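Local coordinates for putative signal recognition particle protein (Chaetomium thermophilum, PDB 5CK4) that probably acts as the GTP-binding, Arf-like beta subunit of the signal recognition particle receptor at the endoplasmic reticulum membrane, captured here with GDP bound, at residues L19-I25 and S160-I166; T33-F39 and R109-D115; P213-N219 and W308-I312. All coordinates share one frame; numbering follows the deposited sequence.

How the contacts relate
The three contacts converge on one sheet and on helix 306-313. Contacts 1 and 2 are joined edge to edge, centres about 10 Å apart: Val22 N lies 2.8 Å from Leu112 O, so strand 21-25 sits between strands 112-115 and 159-170. Contact 3 adds the neighbour of 159-170, with Leu215 N 2.9 Å from Val165 O. Contacts 2 and 3 (centres about 12 Å apart) meet where Phe39 CD1 packs 3.6 Å from Trp309 CH2. Contact 1 meets contact 3 where Val22 CG2 lies 3.7 Å from Ile312 CG2. Contacts 2 and 3 both touch GDP, at phosphates and base respectively, whereas the side chain of Leu24 in contact 1 stays about 7 Å away.

Contact 1: L19-I25 and S160-I166; sequences LPSVLLI and SKLKAVI
Strand 21-25 and residues 160-166 run parallel; their axes approach to 4.6 Å and their directions differ by 22°. Ser21 pairs with Leu162, but Val22 pairs with Ala164, and this one-residue slip is a beta bulge. At it, Ser21 is gripped twice: its N donates to Lys161 O and its O accepts from N of Lys163, the inserted residue (2.9 Å, 176° at the hydrogen). Beyond it, Leu23 N donates to Ala164 O, Leu23 O accepts from Ile166 N, and Ile25 N donates to Ile166 O.

On the face of Leu23, Leu162 CD1 lies 3.7 Å from Leu23 CG, the two side chains crossing at about a right angle. On the other face, Val22 CG1 rests 3.9 Å from Ile166 CG1, while Leu24, with CG anti to the backbone N (chi1 179°), brings CD1 to 3.8 Å from Ile166 CG2. Ser160 OG is modelled doubtfully close to Leu19 O (2.4 Å); Ser21 OG donates to Ser160 OG at 2.8 Å.

The bulge leaves Ala164 N buried without a partner in the model. Otherwise backbone bonds fix the alignment, aliphatic groups meet on both faces, and the Ser21-Ser160 bond joins two buried hydroxyls.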
loop_
_atom_site.group_PDB
_atom_site.type_symbol
_atom_site.label_atom_id
_atom_site.label_comp_id
_atom_site.label_asym_id
_atom_site.label_seq_id
_atom_site.Cartn_x
_atom_site.Cartn_y
_atom_site.Cartn_z
ATOM N N LEU A 19 6.661 -18.236 -4.970
ATOM C CA LEU A 19 5.825 -17.280 -5.690
ATOM C C LEU A 19 6.196 -15.857 -5.282
ATOM O O LEU A 19 6.730 -15.642 -4.193
ATOM C CB LEU A 19 4.345 -17.533 -5.380
ATOM C CG LEU A 19 3.661 -18.749 -6.013
ATOM C CD1 LEU A 19 2.253 -18.889 -5.463
ATOM C CD2 LEU A 19 3.627 -18.624 -7.527
ATOM N N PRO A 20 5.913 -14.876 -6.152
ATOM C CA PRO A 20 6.230 -13.490 -5.790
ATOM C C PRO A 20 5.331 -12.979 -4.659
ATOM O O PRO A 20 4.275 -13.568 -4.414
ATOM C CB PRO A 20 5.973 -12.723 -7.088
ATOM C CG PRO A 20 5.012 -13.574 -7.846
ATOM C CD PRO A 20 5.356 -14.983 -7.511
ATOM N N SER A 21 5.758 -11.906 -3.989
ATOM C CA SER A 21 5.074 -11.367 -2.813
ATOM C C SER A 21 4.363 -10.031 -3.033
ATOM O O SER A 21 4.808 -9.177 -3.804
ATOM C CB SER A 21 6.075 -11.186 -1.663
ATOM O OG SER A 21 6.247 -12.381 -0.924
ATOM N N VAL A 22 3.259 -9.856 -2.322
ATOM C CA VAL A 22 2.573 -8.573 -2.239
ATOM C C VAL A 22 2.482 -8.177 -0.764
ATOM O O VAL A 22 1.861 -8.884 0.037
ATOM C CB VAL A 22 1.173 -8.659 -2.886
ATOM C CG1 VAL A 22 0.393 -7.361 -2.705
ATOM C CG2 VAL A 22 1.302 -9.037 -4.388
ATOM N N LEU A 23 3.119 -7.068 -0.392
ATOM C CA LEU A 23 3.033 -6.585 0.988
ATOM C C LEU A 23 1.684 -5.948 1.277
ATOM O O LEU A 23 1.239 -5.037 0.574
ATOM C CB LEU A 23 4.142 -5.569 1.316
ATOM C CG LEU A 23 5.527 -6.111 1.676
ATOM C CD1 LEU A 23 6.502 -4.962 1.874
ATOM C CD2 LEU A 23 5.472 -6.988 2.927
ATOM N N LEU A 24 1.046 -6.420 2.336
ATOM C CA LEU A 24 -0.208 -5.846 2.785
ATOM C C LEU A 24 0.105 -4.923 3.974
ATOM O O LEU A 24 0.513 -5.386 5.039
ATOM C CB LEU A 24 -1.168 -6.977 3.170
ATOM C CG LEU A 24 -2.544 -6.562 3.707
ATOM C CD1 LEU A 24 -3.258 -5.679 2.702
ATOM C CD2 LEU A 24 -3.380 -7.796 4.054
ATOM N N ILE A 25 -0.068 -3.620 3.769
ATOM C CA ILE A 25 0.374 -2.583 4.701
ATOM C C ILE A 25 -0.834 -1.730 5.096
ATOM O O ILE A 25 -1.724 -1.519 4.283
ATOM C CB ILE A 25 1.382 -1.642 3.991
ATOM C CG1 ILE A 25 2.645 -2.399 3.588
ATOM C CG2 ILE A 25 1.778 -0.457 4.864
ATOM C CD1 ILE A 25 3.664 -1.503 2.865
ATOM N N SER A 160 11.194 -14.686 -1.619
ATOM C CA SER A 160 10.129 -14.288 -2.528
ATOM C C SER A 160 10.310 -12.851 -3.015
ATOM O O SER A 160 10.548 -11.942 -2.223
ATOM C CB SER A 160 8.765 -14.442 -1.856
ATOM O OG SER A 160 7.729 -13.989 -2.710
ATOM N N LYS A 161 10.189 -12.657 -4.322
ATOM C CA LYS A 161 10.346 -11.336 -4.918
ATOM C C LYS A 161 9.134 -10.435 -4.639
ATOM O O LYS A 161 7.991 -10.809 -4.908
ATOM C CB LYS A 161 10.587 -11.475 -6.424
ATOM C CG LYS A 161 10.835 -10.171 -7.159
ATOM C CD LYS A 161 11.534 -10.435 -8.497
ATOM C CE LYS A 161 11.629 -9.175 -9.348
ATOM N NZ LYS A 161 10.277 -8.626 -9.661
ATOM N N LEU A 162 9.393 -9.252 -4.086
ATOM C CA LEU A 162 8.338 -8.271 -3.833
ATOM C C LEU A 162 7.927 -7.584 -5.134
ATOM O O LEU A 162 8.756 -6.959 -5.794
ATOM C CB LEU A 162 8.821 -7.232 -2.825
ATOM C CG LEU A 162 7.806 -6.144 -2.477
ATOM C CD1 LEU A 162 6.567 -6.756 -1.832
ATOM C CD2 LEU A 162 8.448 -5.106 -1.569
ATOM N N LYS A 163 6.656 -7.695 -5.514
ATOM C CA LYS A 163 6.211 -7.130 -6.791
ATOM C C LYS A 163 5.096 -6.089 -6.680
ATOM O O LYS A 163 4.803 -5.383 -7.650
ATOM C CB LYS A 163 5.799 -8.234 -7.765
ATOM C CG LYS A 163 6.943 -9.168 -8.150
ATOM C CD LYS A 163 6.720 -9.803 -9.512
ATOM C CE LYS A 163 6.865 -8.782 -10.638
ATOM N NZ LYS A 163 7.070 -9.436 -11.970
ATOM N N ALA A 164 4.473 -5.986 -5.513
ATOM C CA ALA A 164 3.426 -4.984 -5.324
ATOM C C ALA A 164 3.125 -4.731 -3.864
ATOM O O ALA A 164 3.509 -5.506 -2.993
ATOM C CB ALA A 164 2.145 -5.381 -6.061
ATOM N N VAL A 165 2.409 -3.642 -3.615
ATOM C CA VAL A 165 1.993 -3.271 -2.273
ATOM C C VAL A 165 0.498 -3.003 -2.284
ATOM O O VAL A 165 -0.002 -2.313 -3.163
ATOM C CB VAL A 165 2.706 -1.973 -1.829
ATOM C CG1 VAL A 165 2.051 -1.377 -0.553
ATOM C CG2 VAL A 165 4.176 -2.235 -1.611
ATOM N N ILE A 166 -0.225 -3.564 -1.323
ATOM C CA ILE A 166 -1.582 -3.095 -1.079
ATOM C C ILE A 166 -1.574 -2.282 0.214
ATOM O O ILE A 166 -1.158 -2.786 1.270
ATOM C CB ILE A 166 -2.573 -4.262 -0.946
ATOM C CG1 ILE A 166 -2.681 -5.040 -2.259
ATOM C CG2 ILE A 166 -3.947 -3.737 -0.510
ATOM C CD1 ILE A 166 -3.524 -6.344 -2.132
#

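Contact 2: T33-F39 and R109-D115; sequences TALLTLF and RKFLLID. With GDP (guanosine-5'-diphosphate), chain C.
Phe39 carries the tight end of this contact, its ring wedged between three side chains of 109-115. Leu113 CB lies over one face, 3.9 Å from the ring centroid and 15° off the normal, a CH-pi contact, while Leu113 CD2 meets Phe39 CB. At the ring edge, near its plane, Phe111 O approaches Phe39 CZ to 3.3 Å; this oxygen is buried without a polar partner. The Phe111 ring lies oblique to the Phe39 ring, planes at 42°, with CZ 3.5 Å from Phe39 CE1. Phe111 reaches there because its CG stands between the backbone N and the carbonyl carbon (chi1 71°). The chain of Arg109 slides past the ring, with CD 3.6 Å from Phe39 CE1, and its guanidinium goes on to a cation-pi contact with Trp309.

Toward the nucleotide contacts are few: Leu36 CD2 touches Asp115 CB, and exposed Thr33 leaves its OG1 4.1 Å from Asp115 OD2. Thr33 instead faces GDP: its N and OG1 (2.8 Å) both donate to O1B, and Ala34 N donates to O1A.

Helix 32-40, which follows strand 21-25 through the P-loop, packs here on the neighbouring strand 112-115, as in the P-loop GTPase fold.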
loop_
_atom_site.group_PDB
_atom_site.type_symbol
_atom_site.label_atom_id
_atom_site.label_comp_id
_atom_site.label_asym_id
_atom_site.label_seq_id
_atom_site.Cartn_x
_atom_site.Cartn_y
_atom_site.Cartn_z
ATOM N N THR A 33 -6.002 -8.542 8.677
ATOM C CA THR A 33 -6.182 -9.938 9.074
ATOM C C THR A 33 -7.366 -10.542 8.331
ATOM O O THR A 33 -7.280 -11.653 7.792
ATOM C CB THR A 33 -6.396 -10.088 10.599
ATOM O OG1 THR A 33 -5.291 -9.504 11.305
ATOM C CG2 THR A 33 -6.524 -11.571 10.983
ATOM N N ALA A 34 -8.463 -9.792 8.287
ATOM C CA ALA A 34 -9.671 -10.240 7.594
ATOM C C ALA A 34 -9.414 -10.487 6.105
ATOM O O ALA A 34 -9.875 -11.482 5.541
ATOM C CB ALA A 34 -10.800 -9.222 7.786
ATOM N N LEU A 35 -8.692 -9.566 5.472
ATOM C CA LEU A 35 -8.375 -9.686 4.053
ATOM C C LEU A 35 -7.515 -10.914 3.770
ATOM O O LEU A 35 -7.774 -11.644 2.817
ATOM C CB LEU A 35 -7.668 -8.429 3.546
ATOM C CG LEU A 35 -7.412 -8.305 2.041
ATOM C CD1 LEU A 35 -8.707 -8.395 1.242
ATOM C CD2 LEU A 35 -6.696 -6.992 1.762
ATOM N N LEU A 36 -6.490 -11.129 4.593
ATOM C CA LEU A 36 -5.646 -12.309 4.463
ATOM C C LEU A 36 -6.485 -13.585 4.592
ATOM O O LEU A 36 -6.285 -14.552 3.854
ATOM C CB LEU A 36 -4.526 -12.294 5.510
ATOM C CG LEU A 36 -3.547 -13.474 5.496
ATOM C CD1 LEU A 36 -2.933 -13.657 4.114
ATOM C CD2 LEU A 36 -2.457 -13.299 6.557
ATOM N N THR A 37 -7.429 -13.579 5.527
ATOM C CA THR A 37 -8.292 -14.736 5.738
ATOM C C THR A 37 -9.126 -15.008 4.495
ATOM O O THR A 37 -9.262 -16.152 4.075
ATOM C CB THR A 37 -9.220 -14.543 6.951
ATOM O OG1 THR A 37 -8.429 -14.399 8.136
ATOM C CG2 THR A 37 -10.154 -15.734 7.113
ATOM N N LEU A 38 -9.657 -13.945 3.894
ATOM C CA LEU A 38 -10.450 -14.078 2.675
ATOM C C LEU A 38 -9.581 -14.601 1.536
ATOM O O LEU A 38 -9.995 -15.485 0.777
ATOM C CB LEU A 38 -11.061 -12.734 2.278
ATOM C CG LEU A 38 -11.903 -12.742 0.996
ATOM C CD1 LEU A 38 -13.043 -13.737 1.105
ATOM C CD2 LEU A 38 -12.449 -11.350 0.668
ATOM N N PHE A 39 -8.374 -14.047 1.436
ATOM C CA PHE A 39 -7.431 -14.387 0.379
ATOM C C PHE A 39 -7.052 -15.852 0.449
ATOM O O PHE A 39 -6.936 -16.515 -0.575
ATOM C CB PHE A 39 -6.177 -13.505 0.474
ATOM C CG PHE A 39 -5.099 -13.851 -0.531
ATOM C CD1 PHE A 39 -5.101 -13.282 -1.795
ATOM C CD2 PHE A 39 -4.069 -14.717 -0.198
ATOM C CE1 PHE A 39 -4.113 -13.589 -2.717
ATOM C CE2 PHE A 39 -3.077 -15.032 -1.115
ATOM C CZ PHE A 39 -3.095 -14.466 -2.372
ATOM N N ARG A 109 -3.978 -17.686 -7.292
ATOM C CA ARG A 109 -3.728 -16.310 -7.721
ATOM C C ARG A 109 -2.271 -16.084 -8.126
ATOM O O ARG A 109 -1.945 -15.101 -8.794
ATOM C CB ARG A 109 -4.177 -15.320 -6.640
ATOM C CG ARG A 109 -5.667 -15.441 -6.327
ATOM C CD ARG A 109 -6.231 -14.250 -5.560
ATOM N NE ARG A 109 -7.690 -14.329 -5.471
ATOM C CZ ARG A 109 -8.355 -14.847 -4.444
ATOM N NH1 ARG A 109 -7.695 -15.326 -3.400
ATOM N NH2 ARG A 109 -9.683 -14.883 -4.459
ATOM N N LYS A 110 -1.415 -17.019 -7.723
ATOM C CA LYS A 110 0.001 -17.034 -8.090
ATOM C C LYS A 110 0.823 -15.935 -7.414
ATOM O O LYS A 110 1.878 -15.545 -7.911
ATOM C CB LYS A 110 0.185 -17.007 -9.614
ATOM C CG LYS A 110 -0.607 -18.080 -10.347
ATOM C CD LYS A 110 -0.519 -17.894 -11.850
ATOM C CE LYS A 110 -1.026 -16.523 -12.267
ATOM N NZ LYS A 110 -1.038 -16.368 -13.747
ATOM N N PHE A 111 0.338 -15.442 -6.280
ATOM C CA PHE A 111 1.153 -14.582 -5.434
ATOM C C PHE A 111 0.867 -14.800 -3.955
ATOM O O PHE A 111 -0.174 -15.338 -3.583
ATOM C CB PHE A 111 1.033 -13.097 -5.821
ATOM C CG PHE A 111 -0.294 -12.463 -5.482
ATOM C CD1 PHE A 111 -0.503 -11.873 -4.243
ATOM C CD2 PHE A 111 -1.320 -12.418 -6.418
ATOM C CE1 PHE A 111 -1.714 -11.266 -3.931
ATOM C CE2 PHE A 111 -2.536 -11.817 -6.118
ATOM C CZ PHE A 111 -2.731 -11.241 -4.869
ATOM N N LEU A 112 1.818 -14.394 -3.124
ATOM C CA LEU A 112 1.680 -14.501 -1.685
ATOM C C LEU A 112 1.283 -13.146 -1.133
ATOM O O LEU A 112 1.870 -12.131 -1.492
ATOM C CB LEU A 112 3.000 -14.942 -1.048
ATOM C CG LEU A 112 3.593 -16.274 -1.510
ATOM C CD1 LEU A 112 4.950 -16.506 -0.865
ATOM C CD2 LEU A 112 2.645 -17.417 -1.191
ATOM N N LEU A 113 0.288 -13.139 -0.259
ATOM C CA LEU A 113 -0.124 -11.919 0.408
ATOM C C LEU A 113 0.509 -11.860 1.800
ATOM O O LEU A 113 0.231 -12.708 2.655
ATOM C CB LEU A 113 -1.649 -11.863 0.487
ATOM C CG LEU A 113 -2.273 -10.597 1.065
ATOM C CD1 LEU A 113 -1.864 -9.362 0.253
ATOM C CD2 LEU A 113 -3.785 -10.736 1.151
ATOM N N ILE A 114 1.367 -10.866 2.012
ATOM C CA ILE A 114 2.171 -10.772 3.234
ATOM C C ILE A 114 1.666 -9.705 4.204
ATOM O O ILE A 114 1.890 -8.507 4.010
ATOM C CB ILE A 114 3.656 -10.479 2.918
ATOM C CG1 ILE A 114 4.176 -11.431 1.839
ATOM C CG2 ILE A 114 4.504 -10.535 4.193
ATOM C CD1 ILE A 114 3.895 -12.898 2.108
ATOM N N ASP A 115 0.989 -10.159 5.253
ATOM C CA ASP A 115 0.443 -9.287 6.285
ATOM C C ASP A 115 1.601 -8.659 7.068
ATOM O O ASP A 115 2.593 -9.320 7.321
ATOM C CB ASP A 115 -0.440 -10.123 7.218
ATOM C CG ASP A 115 -1.272 -9.282 8.153
ATOM O OD1 ASP A 115 -1.384 -8.059 7.928
ATOM O OD2 ASP A 115 -1.830 -9.853 9.108
HETATM P PB GDP C . -6.244 -5.389 11.067
HETATM O O1B GDP C . -5.565 -6.716 10.889
HETATM O O2B GDP C . -5.815 -4.446 9.953
HETATM O O3B GDP C . -5.908 -4.722 12.381
HETATM O O3A GDP C . -7.839 -5.513 10.961
HETATM P PA GDP C . -8.756 -6.801 11.292
HETATM O O1A GDP C . -8.603 -7.848 10.235
HETATM O O2A GDP C . -8.526 -7.327 12.686
HETATM O "O5'" GDP C . -10.156 -6.053 11.139
HETATM C "C5'" GDP C . -10.508 -5.018 12.044
HETATM C "C4'" GDP C . -12.021 -5.039 12.196
HETATM O "O4'" GDP C . -12.624 -4.576 10.986
HETATM C "C3'" GDP C . -12.556 -6.444 12.438
HETATM O "O3'" GDP C . -13.673 -6.320 13.320
HETATM C "C2'" GDP C . -13.066 -6.884 11.079
HETATM O "O2'" GDP C . -14.153 -7.803 11.162
HETATM C "C1'" GDP C . -13.539 -5.568 10.504
HETATM N N9 GDP C . -13.548 -5.566 9.026
HETATM C C8 GDP C . -12.570 -5.976 8.191
HETATM N N7 GDP C . -12.946 -5.788 6.895
HETATM C C5 GDP C . -14.165 -5.228 6.912
HETATM C C6 GDP C . -15.138 -4.784 5.904
HETATM O O6 GDP C . -14.859 -4.875 4.686
HETATM N N1 GDP C . -16.292 -4.249 6.346
HETATM C C2 GDP C . -16.597 -4.143 7.658
HETATM N N2 GDP C . -17.787 -3.608 8.027
HETATM N N3 GDP C . -15.752 -4.540 8.638
HETATM C C4 GDP C . -14.553 -5.085 8.318
#

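Contact 3: P213-N219 and W308-I312. With GDP (guanosine-5'-diphosphate), chain C.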
loop_
_atom_site.group_PDB
_atom_site.type_symbol
_atom_site.label_atom_id
_atom_site.label_comp_id
_atom_site.label_asym_id
_atom_site.label_seq_id
_atom_site.Cartn_x
_atom_site.Cartn_y
_atom_site.Cartn_z
ATOM N N PRO A 213 4.106 -1.453 -8.066
ATOM C CA PRO A 213 2.872 -0.652 -8.000
ATOM C C PRO A 213 2.199 -0.681 -6.626
ATOM O O PRO A 213 2.442 -1.596 -5.846
ATOM C CB PRO A 213 1.964 -1.325 -9.028
ATOM C CG PRO A 213 2.513 -2.715 -9.189
ATOM C CD PRO A 213 3.996 -2.573 -9.012
ATOM N N VAL A 214 1.349 0.305 -6.346
ATOM C CA VAL A 214 0.724 0.418 -5.032
ATOM C C VAL A 214 -0.779 0.569 -5.216
ATOM O O VAL A 214 -1.243 1.511 -5.870
ATOM C CB VAL A 214 1.254 1.641 -4.238
ATOM C CG1 VAL A 214 0.536 1.776 -2.895
ATOM C CG2 VAL A 214 2.749 1.514 -3.997
ATOM N N LEU A 215 -1.527 -0.372 -4.654
ATOM C CA LEU A 215 -2.975 -0.296 -4.676
ATOM C C LEU A 215 -3.403 0.272 -3.340
ATOM O O LEU A 215 -3.124 -0.322 -2.296
ATOM C CB LEU A 215 -3.585 -1.693 -4.862
ATOM C CG LEU A 215 -5.112 -1.740 -4.807
ATOM C CD1 LEU A 215 -5.725 -0.941 -5.956
ATOM C CD2 LEU A 215 -5.591 -3.189 -4.855
ATOM N N ILE A 216 -4.061 1.423 -3.360
ATOM C CA ILE A 216 -4.655 1.937 -2.134
ATOM C C ILE A 216 -6.074 1.381 -2.037
ATOM O O ILE A 216 -6.977 1.796 -2.762
ATOM C CB ILE A 216 -4.633 3.471 -2.072
ATOM C CG1 ILE A 216 -3.184 3.961 -2.108
ATOM C CG2 ILE A 216 -5.334 3.948 -0.781
ATOM C CD1 ILE A 216 -3.018 5.445 -2.329
ATOM N N ALA A 217 -6.240 0.404 -1.155
ATOM C CA ALA A 217 -7.492 -0.330 -1.043
ATOM C C ALA A 217 -8.381 0.306 0.028
ATOM O O ALA A 217 -8.108 0.208 1.236
ATOM C CB ALA A 217 -7.205 -1.798 -0.735
ATOM N N ALA A 218 -9.423 1.000 -0.429
ATOM C CA ALA A 218 -10.324 1.698 0.479
ATOM C C ALA A 218 -11.408 0.733 0.951
ATOM O O ALA A 218 -12.456 0.609 0.305
ATOM C CB ALA A 218 -10.932 2.937 -0.218
ATOM N N ASN A 219 -11.125 0.058 2.069
ATOM C CA ASN A 219 -11.918 -1.046 2.606
ATOM C C ASN A 219 -13.184 -0.597 3.351
ATOM O O ASN A 219 -13.332 0.578 3.688
ATOM C CB ASN A 219 -11.051 -1.892 3.560
ATOM C CG ASN A 219 -11.661 -3.251 3.869
ATOM O OD1 ASN A 219 -12.410 -3.799 3.062
ATOM N ND2 ASN A 219 -11.343 -3.801 5.042
ATOM N N TRP A 308 -9.762 -5.824 -6.431
ATOM C CA TRP A 308 -8.428 -5.667 -5.856
ATOM C C TRP A 308 -7.513 -6.780 -6.360
ATOM O O TRP A 308 -6.398 -6.513 -6.797
ATOM C CB TRP A 308 -8.466 -5.716 -4.326
ATOM C CG TRP A 308 -9.080 -4.546 -3.625
ATOM C CD1 TRP A 308 -9.206 -3.271 -4.084
ATOM C CD2 TRP A 308 -9.635 -4.552 -2.300
ATOM N NE1 TRP A 308 -9.818 -2.484 -3.136
ATOM C CE2 TRP A 308 -10.092 -3.250 -2.033
ATOM C CE3 TRP A 308 -9.810 -5.545 -1.327
ATOM C CZ2 TRP A 308 -10.684 -2.901 -0.819
ATOM C CZ3 TRP A 308 -10.405 -5.200 -0.124
ATOM C CH2 TRP A 308 -10.837 -3.889 0.120
ATOM N N TRP A 309 -7.984 -8.029 -6.299
ATOM C CA TRP A 309 -7.172 -9.169 -6.732
ATOM C C TRP A 309 -6.827 -9.094 -8.217
ATOM O O TRP A 309 -5.749 -9.515 -8.633
ATOM C CB TRP A 309 -7.870 -10.515 -6.466
ATOM C CG TRP A 309 -8.330 -10.771 -5.042
ATOM C CD1 TRP A 309 -9.515 -11.331 -4.666
ATOM C CD2 TRP A 309 -7.616 -10.495 -3.820
ATOM N NE1 TRP A 309 -9.591 -11.419 -3.298
ATOM C CE2 TRP A 309 -8.442 -10.910 -2.753
ATOM C CE3 TRP A 309 -6.368 -9.936 -3.525
ATOM C CZ2 TRP A 309 -8.061 -10.781 -1.418
ATOM C CZ3 TRP A 309 -5.995 -9.806 -2.199
ATOM C CH2 TRP A 309 -6.835 -10.233 -1.164
ATOM N N ARG A 310 -7.756 -8.577 -9.012
ATOM C CA ARG A 310 -7.554 -8.462 -10.454
ATOM C C ARG A 310 -6.470 -7.433 -10.774
ATOM O O ARG A 310 -5.604 -7.668 -11.616
ATOM C CB ARG A 310 -8.863 -8.061 -11.131
ATOM C CG ARG A 310 -8.813 -7.997 -12.643
ATOM C CD ARG A 310 -10.224 -7.897 -13.219
ATOM N NE ARG A 310 -11.066 -9.031 -12.823
ATOM C CZ ARG A 310 -12.008 -8.986 -11.882
ATOM N NH1 ARG A 310 -12.245 -7.857 -11.227
ATOM N NH2 ARG A 310 -12.718 -10.071 -11.593
ATOM N N TRP A 311 -6.531 -6.296 -10.087
ATOM C CA TRP A 311 -5.578 -5.208 -10.300
ATOM C C TRP A 311 -4.147 -5.679 -10.032
ATOM O O TRP A 311 -3.238 -5.438 -10.835
ATOM C CB TRP A 311 -5.943 -4.023 -9.399
ATOM C CG TRP A 311 -5.215 -2.742 -9.695
ATOM C CD1 TRP A 311 -5.626 -1.735 -10.521
ATOM C CD2 TRP A 311 -3.955 -2.325 -9.149
ATOM N NE1 TRP A 311 -4.699 -0.718 -10.525
ATOM C CE2 TRP A 311 -3.663 -1.059 -9.693
ATOM C CE3 TRP A 311 -3.042 -2.906 -8.266
ATOM C CZ2 TRP A 311 -2.504 -0.362 -9.373
ATOM C CZ3 TRP A 311 -1.886 -2.207 -7.949
ATOM C CH2 TRP A 311 -1.630 -0.953 -8.501
ATOM N N ILE A 312 -3.961 -6.370 -8.909
ATOM C CA ILE A 312 -2.654 -6.914 -8.537
ATOM C C ILE A 312 -2.201 -8.007 -9.494
ATOM O O ILE A 312 -1.054 -8.016 -9.957
ATOM C CB ILE A 312 -2.673 -7.479 -7.099
ATOM C CG1 ILE A 312 -2.929 -6.358 -6.086
ATOM C CG2 ILE A 312 -1.370 -8.201 -6.787
ATOM C CD1 ILE A 312 -1.777 -5.390 -5.911
HETATM P PB GDP C . -6.244 -5.389 11.067
HETATM O O1B GDP C . -5.565 -6.716 10.889
HETATM O O2B GDP C . -5.815 -4.446 9.953
HETATM O O3B GDP C . -5.908 -4.722 12.381
HETATM O O3A GDP C . -7.839 -5.513 10.961
HETATM P PA GDP C . -8.756 -6.801 11.292
HETATM O O1A GDP C . -8.603 -7.848 10.235
HETATM O O2A GDP C . -8.526 -7.327 12.686
HETATM O "O5'" GDP C . -10.156 -6.053 11.139
HETATM C "C5'" GDP C . -10.508 -5.018 12.044
HETATM C "C4'" GDP C . -12.021 -5.039 12.196
HETATM O "O4'" GDP C . -12.624 -4.576 10.986
HETATM C "C3'" GDP C . -12.556 -6.444 12.438
HETATM O "O3'" GDP C . -13.673 -6.320 13.320
HETATM C "C2'" GDP C . -13.066 -6.884 11.079
HETATM O "O2'" GDP C . -14.153 -7.803 11.162
HETATM C "C1'" GDP C . -13.539 -5.568 10.504
HETATM N N9 GDP C . -13.548 -5.566 9.026
HETATM C C8 GDP C . -12.570 -5.976 8.191
HETATM N N7 GDP C . -12.946 -5.788 6.895
HETATM C C5 GDP C . -14.165 -5.228 6.912
HETATM C C6 GDP C . -15.138 -4.784 5.904
HETATM O O6 GDP C . -14.859 -4.875 4.686
HETATM N N1 GDP C . -16.292 -4.249 6.346
HETATM C C2 GDP C . -16.597 -4.143 7.658
HETATM N N2 GDP C . -17.787 -3.608 8.027
HETATM N N3 GDP C . -15.752 -4.540 8.638
HETATM C C4 GDP C . -14.553 -5.085 8.318
#
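Leu215 and Trp311 both set CG anti to the backbone N (chi1 176° and -169°), which brings the strand leucine and the helix indole alongside each other, pointing in opposite directions. Leu215 CD1 sits over a face of the indole, 4.2 Å from the centroid of its six-membered ring, and Leu215 CB lies 3.6 Å from Trp311 CZ3. Beyond it, Pro213 CB meets Trp311 CH2 at 3.7 Å. The other methyl of Leu215, CD2, turns to Trp308 CD1, again at 3.7 Å.

Trp308 lays its indole over the strand, its NE1 donating to Met294 O. Ala217 CB stands under one face, 3.8 Å from the five-membered centroid, a CH-pi contact. Asn219 OD1 comes in at the ring edge, 3.3 Å from Trp308 CH2, the amide and indole planes 64° apart. With Trp308 replaced by an alanine, Ala217 would probably lose the ring above it and Met294 O its N-H partner.

Other buried polar groups have partners outside the two segments: Trp311 NE1 bonds Glu292, and Asn219 ND2 bonds Ala30 O. Asn219 thus links the P-loop to the guanine, its ND2 3.2 Å from GDP N7, and the bond to Ala30 probably holds the amide's orientation, the indole edge alongside.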